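PDB 3QAY: endolysin from Clostridium phage phiCD27, which probably cleaves the amide bond between N-acetylmuramic acid and L-alanine in the cell wall of Clostridium difficile as a zinc-dependent amidase. Local coordinates for residues S96-Y101 / V142-F147. Residues are numbered along the deposited sequence; the frame is centred on the assembly and turned at random.
Sequences SEVLYY and VLIESF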
loop_
_atom_site.group_PDB
_atom_site.type_symbol
_atom_site.label_atom_id
_atom_site.label_comp_id
_atom_site.label_asym_id
_atom_site.label_seq_id
_atom_site.Cartn_x
_atom_site.Cartn_y
_atom_site.Cartn_z
ATOM N N SER A 96 -6.763 -4.779 -8.936
ATOM C CA SER A 96 -5.547 -4.556 -8.180
ATOM C C SER A 96 -4.383 -4.307 -9.120
ATOM O O SER A 96 -4.367 -4.788 -10.250
ATOM C CB SER A 96 -5.241 -5.770 -7.310
ATOM O OG SER A 96 -6.343 -6.080 -6.493
ATOM N N GLU A 97 -3.393 -3.591 -8.609
ATOM C CA GLU A 97 -2.286 -3.100 -9.393
ATOM C C GLU A 97 -1.145 -2.772 -8.429
ATOM O O GLU A 97 -1.393 -2.242 -7.351
ATOM C CB GLU A 97 -2.803 -1.863 -10.103
ATOM C CG GLU A 97 -1.849 -1.033 -10.847
ATOM C CD GLU A 97 -2.595 0.029 -11.614
ATOM O OE1 GLU A 97 -2.493 1.222 -11.259
ATOM O OE2 GLU A 97 -3.333 -0.350 -12.543
ATOM N N VAL A 98 0.091 -3.110 -8.793
ATOM C CA VAL A 98 1.244 -2.811 -7.941
ATOM C C VAL A 98 2.333 -2.094 -8.753
ATOM O O VAL A 98 2.774 -2.595 -9.793
ATOM C CB VAL A 98 1.816 -4.093 -7.277
ATOM C CG1 VAL A 98 3.071 -3.776 -6.467
ATOM C CG2 VAL A 98 0.755 -4.772 -6.401
ATOM N N LEU A 99 2.753 -0.923 -8.272
ATOM C CA LEU A 99 3.776 -0.128 -8.955
ATOM C C LEU A 99 5.145 -0.413 -8.353
ATOM O O LEU A 99 5.278 -0.561 -7.133
ATOM C CB LEU A 99 3.444 1.366 -8.878
ATOM C CG LEU A 99 2.000 1.730 -9.245
ATOM C CD1 LEU A 99 1.794 3.248 -9.271
ATOM C CD2 LEU A 99 1.612 1.119 -10.584
ATOM N N TYR A 100 6.155 -0.520 -9.212
ATOM C CA TYR A 100 7.500 -0.886 -8.780
ATOM C C TYR A 100 8.553 -0.079 -9.544
ATOM O O TYR A 100 8.241 0.604 -10.532
ATOM C CB TYR A 100 7.733 -2.388 -8.968
ATOM C CG TYR A 100 7.790 -2.796 -10.419
ATOM C CD1 TYR A 100 8.994 -2.796 -11.112
ATOM C CD2 TYR A 100 6.637 -3.167 -11.105
ATOM C CE1 TYR A 100 9.052 -3.159 -12.448
ATOM C CE2 TYR A 100 6.688 -3.540 -12.443
ATOM C CZ TYR A 100 7.903 -3.535 -13.106
ATOM O OH TYR A 100 7.962 -3.889 -14.430
ATOM N N TYR A 101 9.795 -0.177 -9.070
ATOM C CA TYR A 101 10.909 0.639 -9.575
ATOM C C TYR A 101 12.035 -0.175 -10.198
ATOM O O TYR A 101 12.718 0.314 -11.084
ATOM C CB TYR A 101 11.485 1.488 -8.437
ATOM C CG TYR A 101 12.503 2.517 -8.885
ATOM C CD1 TYR A 101 12.102 3.686 -9.496
ATOM C CD2 TYR A 101 13.864 2.306 -8.705
ATOM C CE1 TYR A 101 13.016 4.634 -9.919
ATOM C CE2 TYR A 101 14.798 3.245 -9.123
ATOM C CZ TYR A 101 14.359 4.413 -9.733
ATOM O OH TYR A 101 15.253 5.365 -10.148
ATOM N N VAL A 142 7.568 -1.087 -3.250
ATOM C CA VAL A 142 6.398 -1.267 -4.096
ATOM C C VAL A 142 5.248 -0.408 -3.584
ATOM O O VAL A 142 5.116 -0.168 -2.388
ATOM C CB VAL A 142 5.962 -2.750 -4.206
ATOM C CG1 VAL A 142 7.043 -3.553 -4.891
ATOM C CG2 VAL A 142 5.638 -3.334 -2.848
ATOM N N LEU A 143 4.441 0.082 -4.513
ATOM C CA LEU A 143 3.264 0.845 -4.169
ATOM C C LEU A 143 2.078 -0.018 -4.534
ATOM O O LEU A 143 1.887 -0.355 -5.704
ATOM C CB LEU A 143 3.256 2.162 -4.934
ATOM C CG LEU A 143 2.164 3.177 -4.604
ATOM C CD1 LEU A 143 2.520 4.530 -5.192
ATOM C CD2 LEU A 143 0.796 2.725 -5.107
ATOM N N ILE A 144 1.290 -0.397 -3.533
ATOM C CA ILE A 144 0.147 -1.274 -3.762
ATOM C C ILE A 144 -1.141 -0.465 -3.881
ATOM O O ILE A 144 -1.507 0.300 -2.971
ATOM C CB ILE A 144 -0.006 -2.338 -2.652
ATOM C CG1 ILE A 144 1.306 -3.099 -2.451
ATOM C CG2 ILE A 144 -1.127 -3.316 -3.013
ATOM C CD1 ILE A 144 1.269 -4.102 -1.301
ATOM N N GLU A 145 -1.803 -0.622 -5.030
ATOM C CA GLU A 145 -3.148 -0.117 -5.241
ATOM C C GLU A 145 -4.081 -1.328 -5.135
ATOM O O GLU A 145 -4.366 -1.993 -6.136
ATOM C CB GLU A 145 -3.257 0.541 -6.623
ATOM C CG GLU A 145 -2.256 1.683 -6.851
ATOM C CD GLU A 145 -2.881 3.071 -6.800
ATOM O OE1 GLU A 145 -4.122 3.182 -6.774
ATOM O OE2 GLU A 145 -2.121 4.058 -6.809
ATOM N N SER A 146 -4.542 -1.602 -3.914
ATOM C CA SER A 146 -5.229 -2.866 -3.583
ATOM C C SER A 146 -6.518 -3.097 -4.363
ATOM O O SER A 146 -6.783 -4.216 -4.815
ATOM C CB SER A 146 -5.540 -2.929 -2.082
ATOM O OG SER A 146 -4.359 -3.050 -1.307
ATOM N N PHE A 147 -7.324 -2.046 -4.475
ATOM C CA PHE A 147 -8.580 -2.061 -5.227
ATOM C C PHE A 147 -9.055 -0.616 -5.419
ATOM O O PHE A 147 -8.421 0.308 -4.902
ATOM C CB PHE A 147 -9.653 -2.899 -4.513
ATOM C CG PHE A 147 -9.983 -2.424 -3.118
ATOM C CD1 PHE A 147 -10.934 -1.428 -2.911
ATOM C CD2 PHE A 147 -9.348 -2.975 -2.014
ATOM C CE1 PHE A 147 -11.231 -0.984 -1.628
ATOM C CE2 PHE A 147 -9.643 -2.542 -0.734
ATOM C CZ PHE A 147 -10.582 -1.547 -0.540
#
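Val142 sets its CB 3.8 Å from CG1 of Val98, the two side chains slanting across each other on the face of the sheet packed by helix 103-116. Branched at CB, valine shields the backbone of an extended strand, and here it packs compactly against Val98, whose own side chain touches Ala109 and Ile112 of that helix. Leu143 faces the other way and meets Leu99 CB to CB at 4.0 Å, while their backbones exchange two nearly straight hydrogen bonds; Leu143 N reaches Leu99 O at 2.8 Å with 170° at the hydrogen. Both leucines extend onto Leu131. Ile144 returns to the valine face. Its CG2, anti to the backbone N, lies alongside CG2 of Val98 at 4.1 Å, and its side chain also touches Ile82 and Ile170. Glu145 pairs with Glu97 by backbone, its N 2.9 Å from Glu97 O, yet the carboxylates diverge: that of Glu97 forms salt bridges with Arg123 and Lys126, whereas the chain of Glu145 bends at chi2 (-106°) and ends about 5 Å from the zinc ion held by His10, Glu27 and His85. At Ser146 the carbonyl O accepts a hydrogen bond from the small hydroxyl of buried Ser96, OG to O 2.5 Å, short enough for the exact length to be doubtful. This antiparallel pairing within a mixed, helix-flanked sheet, carrying an acidic side chain beside the metal, is characteristic of zinc-dependent N-acetylmuramoyl-L-alanine amidases.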